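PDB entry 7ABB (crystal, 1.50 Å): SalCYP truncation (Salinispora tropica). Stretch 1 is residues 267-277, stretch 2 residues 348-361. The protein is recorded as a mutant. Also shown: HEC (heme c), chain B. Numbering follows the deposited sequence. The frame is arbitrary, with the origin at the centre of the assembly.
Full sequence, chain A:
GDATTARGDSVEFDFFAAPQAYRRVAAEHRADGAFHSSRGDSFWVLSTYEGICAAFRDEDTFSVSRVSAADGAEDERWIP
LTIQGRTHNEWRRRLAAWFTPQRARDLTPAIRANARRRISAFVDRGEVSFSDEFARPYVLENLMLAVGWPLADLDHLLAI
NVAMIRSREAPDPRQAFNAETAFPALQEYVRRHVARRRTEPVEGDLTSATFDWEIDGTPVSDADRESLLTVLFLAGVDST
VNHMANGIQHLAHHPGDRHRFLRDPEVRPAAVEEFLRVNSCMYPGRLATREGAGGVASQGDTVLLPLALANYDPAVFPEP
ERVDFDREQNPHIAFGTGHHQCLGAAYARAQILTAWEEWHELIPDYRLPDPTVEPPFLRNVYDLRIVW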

# COMPACT_ATOMS: atom_id res chain seq x y z
N VAL A 267 5.57 -22.36 -2.26
CA VAL A 267 4.69 -21.52 -3.07
C VAL A 267 4.37 -20.19 -2.43
O VAL A 267 3.76 -19.33 -3.07
N ARG A 268 4.74 -19.98 -1.16
CA ARG A 268 4.20 -18.83 -0.45
C ARG A 268 4.64 -17.50 -1.05
O ARG A 268 3.81 -16.58 -1.11
N PRO A 269 5.89 -17.31 -1.46
CA PRO A 269 6.25 -16.01 -2.08
C PRO A 269 5.45 -15.71 -3.34
O PRO A 269 5.00 -14.57 -3.52
N ALA A 270 5.22 -16.72 -4.18
CA ALA A 270 4.38 -16.54 -5.35
C ALA A 270 2.94 -16.24 -4.95
O ALA A 270 2.24 -15.45 -5.62
N ALA A 271 2.46 -16.87 -3.88
CA ALA A 271 1.11 -16.58 -3.42
C ALA A 271 0.98 -15.13 -2.98
O ALA A 271 -0.01 -14.46 -3.32
N VAL A 272 2.00 -14.60 -2.29
CA VAL A 272 1.95 -13.21 -1.87
C VAL A 272 1.86 -12.28 -3.09
O VAL A 272 1.06 -11.34 -3.11
N GLU A 273 2.66 -12.55 -4.13
CA GLU A 273 2.61 -11.71 -5.33
C GLU A 273 1.27 -11.83 -6.02
O GLU A 273 0.77 -10.85 -6.58
N GLU A 274 0.67 -13.02 -6.03
CA GLU A 274 -0.62 -13.15 -6.68
C GLU A 274 -1.71 -12.41 -5.91
O GLU A 274 -2.59 -11.80 -6.53
N PHE A 275 -1.65 -12.43 -4.58
CA PHE A 275 -2.61 -11.65 -3.81
C PHE A 275 -2.38 -10.15 -3.97
O PHE A 275 -3.34 -9.38 -4.07
N LEU A 276 -1.11 -9.72 -4.05
CA LEU A 276 -0.86 -8.31 -4.33
C LEU A 276 -1.50 -7.88 -5.64
O LEU A 276 -2.12 -6.81 -5.74
N ARG A 277 -1.36 -8.71 -6.68
CA ARG A 277 -2.03 -8.44 -7.95
C ARG A 277 -3.54 -8.35 -7.77
O ARG A 277 -4.17 -7.36 -8.15
N ALA A 348 6.81 -4.10 2.83
CA ALA A 348 5.44 -4.60 2.79
C ALA A 348 5.42 -6.09 2.50
O ALA A 348 4.72 -6.86 3.17
N ARG A 349 6.17 -6.53 1.49
CA ARG A 349 6.27 -7.96 1.18
C ARG A 349 6.71 -8.77 2.40
O ARG A 349 6.16 -9.84 2.69
N ALA A 350 7.76 -8.30 3.08
CA ALA A 350 8.25 -9.04 4.25
C ALA A 350 7.18 -9.11 5.33
O ALA A 350 7.00 -10.16 5.97
N GLN A 351 6.44 -8.02 5.54
CA GLN A 351 5.41 -8.04 6.58
C GLN A 351 4.28 -9.00 6.24
O GLN A 351 3.77 -9.70 7.14
N ILE A 352 3.84 -9.02 4.98
CA ILE A 352 2.73 -9.87 4.58
C ILE A 352 3.13 -11.33 4.68
O ILE A 352 2.43 -12.15 5.30
N LEU A 353 4.25 -11.69 4.06
CA LEU A 353 4.68 -13.08 4.08
C LEU A 353 4.91 -13.57 5.50
O LEU A 353 4.48 -14.66 5.88
N THR A 354 5.62 -12.78 6.30
CA THR A 354 5.94 -13.19 7.66
C THR A 354 4.67 -13.38 8.48
O THR A 354 4.54 -14.36 9.24
N ALA A 355 3.72 -12.44 8.37
CA ALA A 355 2.48 -12.57 9.13
C ALA A 355 1.74 -13.82 8.74
O ALA A 355 1.26 -14.56 9.60
N TRP A 356 1.63 -14.09 7.44
CA TRP A 356 0.91 -15.28 7.03
C TRP A 356 1.64 -16.57 7.41
O TRP A 356 1.00 -17.60 7.71
N GLU A 357 2.97 -16.56 7.41
CA GLU A 357 3.73 -17.71 7.89
C GLU A 357 3.40 -17.99 9.35
O GLU A 357 3.10 -19.13 9.74
N GLU A 358 3.50 -16.96 10.19
CA GLU A 358 3.27 -17.19 11.62
C GLU A 358 1.81 -17.52 11.89
O GLU A 358 1.51 -18.32 12.78
N TRP A 359 0.89 -16.95 11.10
CA TRP A 359 -0.52 -17.27 11.24
C TRP A 359 -0.75 -18.76 11.02
O TRP A 359 -1.42 -19.42 11.83
N HIS A 360 -0.20 -19.33 9.94
CA HIS A 360 -0.49 -20.73 9.65
C HIS A 360 0.24 -21.71 10.56
O HIS A 360 -0.17 -22.86 10.70
N GLU A 361 1.27 -21.25 11.26
CA GLU A 361 1.91 -22.08 12.28
C GLU A 361 1.02 -22.25 13.49
O GLU A 361 0.95 -23.34 14.07

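Two helices of SalCYP, 268-277 and 348-361, cross obliquely through a small apolar core that is closed at one end by a direct salt bridge and at the other by water-mediated contacts, a common solution to packing helices at a partly exposed surface. Their axes approach to 10.1 Å with 119° between their N-to-C directions, and the two faces together bury 538 Å².

V272 sits where the backbones come nearest, its CA 6.5 Å from the CA of L353. Its CA-to-CB bond points toward the second helix, and the t rotamer spreads its methyls over three neighbours: CG1 lies 4.1 Å from I352 CG2, while CG2 lies 4.0 Å from L353 CD1 and 3.8 Å from W356 CZ3. L353 leaves its backbone sideways, but with chi1 t and chi2 p its end reaches the first helix, where CD1 also meets R268 CB at 3.8 Å. One helical turn along from V272, L276 (m, t) continues the apolar seam, with CD2 4.1 Å from I352 CD1. The same CD2 lies 3.9 Å from CBB of the heme c, and A348 CB approaches HEC CAB at 3.6 Å, so this end of the pair borders the bound group.

Aromatic residues fill the interior beside V272. F275 and W356 both point inward with chi1 m, and F275 CD2 comes within 3.6 Å of W356 CZ3. The F275 ring and the six-membered ring of W356 have centroids 5.4 Å apart and planes at 79°, an oblique pairing.

The polar contacts illustrate how long side chains can close such a core. E273 and R349 both start sideways, yet their ends converge. E273 bends through two m torsions while R349 runs m, t, t, producing a two-pronged salt bridge: R349 NE donates to E273 OE1 at 2.8 Å and R349 NH2 to E273 OE2 at 2.9 Å. The aliphatic part of the arginine is not idle, since its CG lies 4.3 Å from L276 CD1.

R268 extends toward the second helix with chi1 m and the next two torsions t, bringing NH1 within 3.9 Å of E357 CG. Here water supplies the polar link. NH1 donates to water 1 at 3.1 Å, which donates to E357 OE2 at 2.7 Å; NH1 also donates to water 2 at 2.8 Å, which donates to the backbone E357 O at 2.8 Å. Nearby, H360 ND1 donates to W356 O at 2.8 Å within its own helix, tying the imidazole back to the preceding turn.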

# COMPACT_ATOMS: atom_id res chain seq x y z
CB VAL A 267 3.37 -22.26 -3.37
CG1 VAL A 267 2.34 -22.04 -2.26
CG2 VAL A 267 2.80 -21.84 -4.72
CB ARG A 268 4.55 -18.94 1.04
CG ARG A 268 3.85 -20.13 1.70
CD ARG A 268 4.33 -20.33 3.14
NE ARG A 268 3.52 -21.33 3.81
CZ ARG A 268 3.72 -21.76 5.05
NH1 ARG A 268 4.72 -21.27 5.77
NH2 ARG A 268 2.92 -22.67 5.57
CB PRO A 269 7.75 -16.16 -2.35
CG PRO A 269 8.21 -17.14 -1.29
CD PRO A 269 7.09 -18.14 -1.24
CB ALA A 270 4.44 -17.80 -6.22
CB ALA A 271 0.72 -17.54 -2.29
CB VAL A 272 3.15 -12.86 -0.97
CG1 VAL A 272 3.23 -11.35 -0.78
CG2 VAL A 272 3.00 -13.57 0.36
CB GLU A 273 3.73 -12.09 -6.28
CG GLU A 273 5.10 -11.98 -5.70
CD GLU A 273 5.44 -10.57 -5.23
OE1 GLU A 273 6.03 -10.44 -4.14
OE2 GLU A 273 5.13 -9.61 -5.96
CB GLU A 274 -0.95 -14.63 -6.86
CG GLU A 274 -2.34 -14.93 -7.46
CD GLU A 274 -2.50 -14.53 -8.92
OE1 GLU A 274 -1.73 -13.66 -9.43
OE2 GLU A 274 -3.40 -15.10 -9.61
CB PHE A 275 -2.58 -12.04 -2.34
CG PHE A 275 -3.34 -13.30 -2.02
CD1 PHE A 275 -4.66 -13.42 -2.36
CD2 PHE A 275 -2.72 -14.33 -1.34
CE1 PHE A 275 -5.36 -14.60 -2.05
CE2 PHE A 275 -3.42 -15.48 -1.01
CZ PHE A 275 -4.72 -15.60 -1.35
CB LEU A 276 0.65 -8.04 -4.33
CG LEU A 276 1.33 -8.03 -2.97
CD1 LEU A 276 2.85 -8.12 -3.12
CD2 LEU A 276 0.92 -6.77 -2.23
CB ARG A 277 -1.69 -9.53 -8.96
CG ARG A 277 -2.33 -9.28 -10.32
CD ARG A 277 -2.22 -10.44 -11.32
NE ARG A 277 -3.04 -11.61 -10.95
CZ ARG A 277 -4.33 -11.73 -11.22
NH1 ARG A 277 -4.98 -10.76 -11.84
NH2 ARG A 277 -5.00 -12.83 -10.83
CB ALA A 348 4.63 -3.83 1.73
CB ARG A 349 7.25 -8.17 0.03
CG ARG A 349 6.70 -7.81 -1.34
CD ARG A 349 7.78 -7.90 -2.38
NE ARG A 349 7.16 -7.92 -3.69
CZ ARG A 349 7.34 -7.01 -4.64
NH1 ARG A 349 8.16 -5.98 -4.49
NH2 ARG A 349 6.68 -7.15 -5.80
CB ALA A 350 9.52 -8.38 4.80
CB GLN A 351 4.84 -6.65 6.79
CG GLN A 351 5.81 -5.68 7.42
CD GLN A 351 5.18 -4.34 7.57
OE1 GLN A 351 4.38 -4.14 8.47
NE2 GLN A 351 5.54 -3.40 6.69
CB ILE A 352 2.26 -9.50 3.16
CG1 ILE A 352 1.66 -8.12 3.15
CG2 ILE A 352 1.22 -10.50 2.65
CD1 ILE A 352 1.54 -7.51 1.74
CB LEU A 353 5.95 -13.25 3.25
CG LEU A 353 6.52 -14.66 3.23
CD1 LEU A 353 5.49 -15.67 2.74
CD2 LEU A 353 7.76 -14.71 2.37
CB THR A 354 6.86 -12.17 8.31
OG1 THR A 354 8.08 -12.07 7.55
CG2 THR A 354 7.22 -12.58 9.70
CB ALA A 355 1.58 -11.37 8.92
CB TRP A 356 0.62 -15.25 5.53
CG TRP A 356 -0.40 -14.18 5.12
CD1 TRP A 356 -1.23 -13.48 5.93
CD2 TRP A 356 -0.66 -13.73 3.78
NE1 TRP A 356 -2.00 -12.61 5.18
CE2 TRP A 356 -1.65 -12.73 3.86
CE3 TRP A 356 -0.12 -14.05 2.55
CZ2 TRP A 356 -2.14 -12.08 2.72
CZ3 TRP A 356 -0.60 -13.40 1.42
CH2 TRP A 356 -1.59 -12.43 1.52
CB GLU A 357 5.24 -17.45 7.71
CG GLU A 357 5.75 -17.57 6.28
CD GLU A 357 7.18 -17.12 6.13
OE1 GLU A 357 7.67 -16.34 6.98
OE2 GLU A 357 7.85 -17.55 5.15
CB GLU A 358 3.73 -15.97 12.44
CG GLU A 358 5.24 -15.72 12.37
CD GLU A 358 6.02 -16.91 12.82
OE1 GLU A 358 5.76 -17.40 13.93
OE2 GLU A 358 6.90 -17.36 12.06
CB TRP A 359 -1.34 -16.44 10.25
CG TRP A 359 -2.81 -16.72 10.34
CD1 TRP A 359 -3.47 -17.78 9.78
CD2 TRP A 359 -3.80 -15.97 11.06
NE1 TRP A 359 -4.79 -17.73 10.10
CE2 TRP A 359 -5.03 -16.63 10.88
CE3 TRP A 359 -3.76 -14.81 11.83
CZ2 TRP A 359 -6.21 -16.17 11.45
CZ3 TRP A 359 -4.94 -14.35 12.41
CH2 TRP A 359 -6.15 -15.03 12.19
CB HIS A 360 -0.17 -21.00 8.18
CG HIS A 360 -1.19 -20.41 7.26
ND1 HIS A 360 -1.15 -19.09 6.84
CD2 HIS A 360 -2.32 -20.93 6.74
CE1 HIS A 360 -2.19 -18.85 6.06
NE2 HIS A 360 -2.92 -19.95 5.99
CB GLU A 361 3.23 -21.43 12.69
CG GLU A 361 3.93 -22.17 13.80
CD GLU A 361 4.39 -23.55 13.40
OE1 GLU A 361 4.25 -24.49 14.22
OE2 GLU A 361 4.89 -23.70 12.26
FE HEC B . 3.83 2.40 -0.97
CHA HEC B . 4.37 4.91 -3.26
CHB HEC B . 1.59 0.99 -3.14
CHC HEC B . 3.31 -0.13 1.28
CHD HEC B . 5.78 4.00 1.32
NA HEC B . 3.12 2.87 -2.80
C1A HEC B . 3.50 3.93 -3.62
C2A HEC B . 2.83 3.86 -4.91
C3A HEC B . 2.07 2.76 -4.85
C4A HEC B . 2.23 2.14 -3.56
CMA HEC B . 1.12 2.21 -5.94
CAA HEC B . 3.00 4.85 -6.11
CBA HEC B . 2.06 6.05 -6.07
CGA HEC B . 2.27 6.91 -7.31
O1A HEC B . 1.64 7.99 -7.32
O2A HEC B . 3.05 6.49 -8.21
NB HEC B . 2.64 0.79 -0.91
C1B HEC B . 1.81 0.35 -1.92
C2B HEC B . 1.25 -0.90 -1.51
C3B HEC B . 1.75 -1.22 -0.30
C4B HEC B . 2.60 -0.16 0.11
CMB HEC B . 0.28 -1.68 -2.42
CAB HEC B . 1.52 -2.38 0.64
CBB HEC B . 0.86 -3.59 0.06
NC HEC B . 4.41 2.04 0.95
C1C HEC B . 4.15 0.89 1.65
C2C HEC B . 4.89 0.92 2.89
C3C HEC B . 5.61 2.07 2.92
C4C HEC B . 5.29 2.79 1.71
CMC HEC B . 4.86 -0.21 3.92
CAC HEC B . 6.54 2.65 4.00
CBC HEC B . 7.16 1.72 5.04
ND HEC B . 4.84 4.13 -0.98
C1D HEC B . 5.59 4.58 0.11
C2D HEC B . 6.20 5.82 -0.27
C3D HEC B . 5.78 6.13 -1.67
C4D HEC B . 4.95 5.00 -2.04
CMD HEC B . 7.10 6.68 0.63
CAD HEC B . 6.16 7.35 -2.53
CBD HEC B . 7.38 6.99 -3.33
CGD HEC B . 7.74 8.12 -4.27
O1D HEC B . 8.87 8.12 -4.80
O2D HEC B . 6.88 8.99 -4.47
O HOH W 1 7.37 -20.15 4.64
O HOH W 2 4.02 -21.50 8.52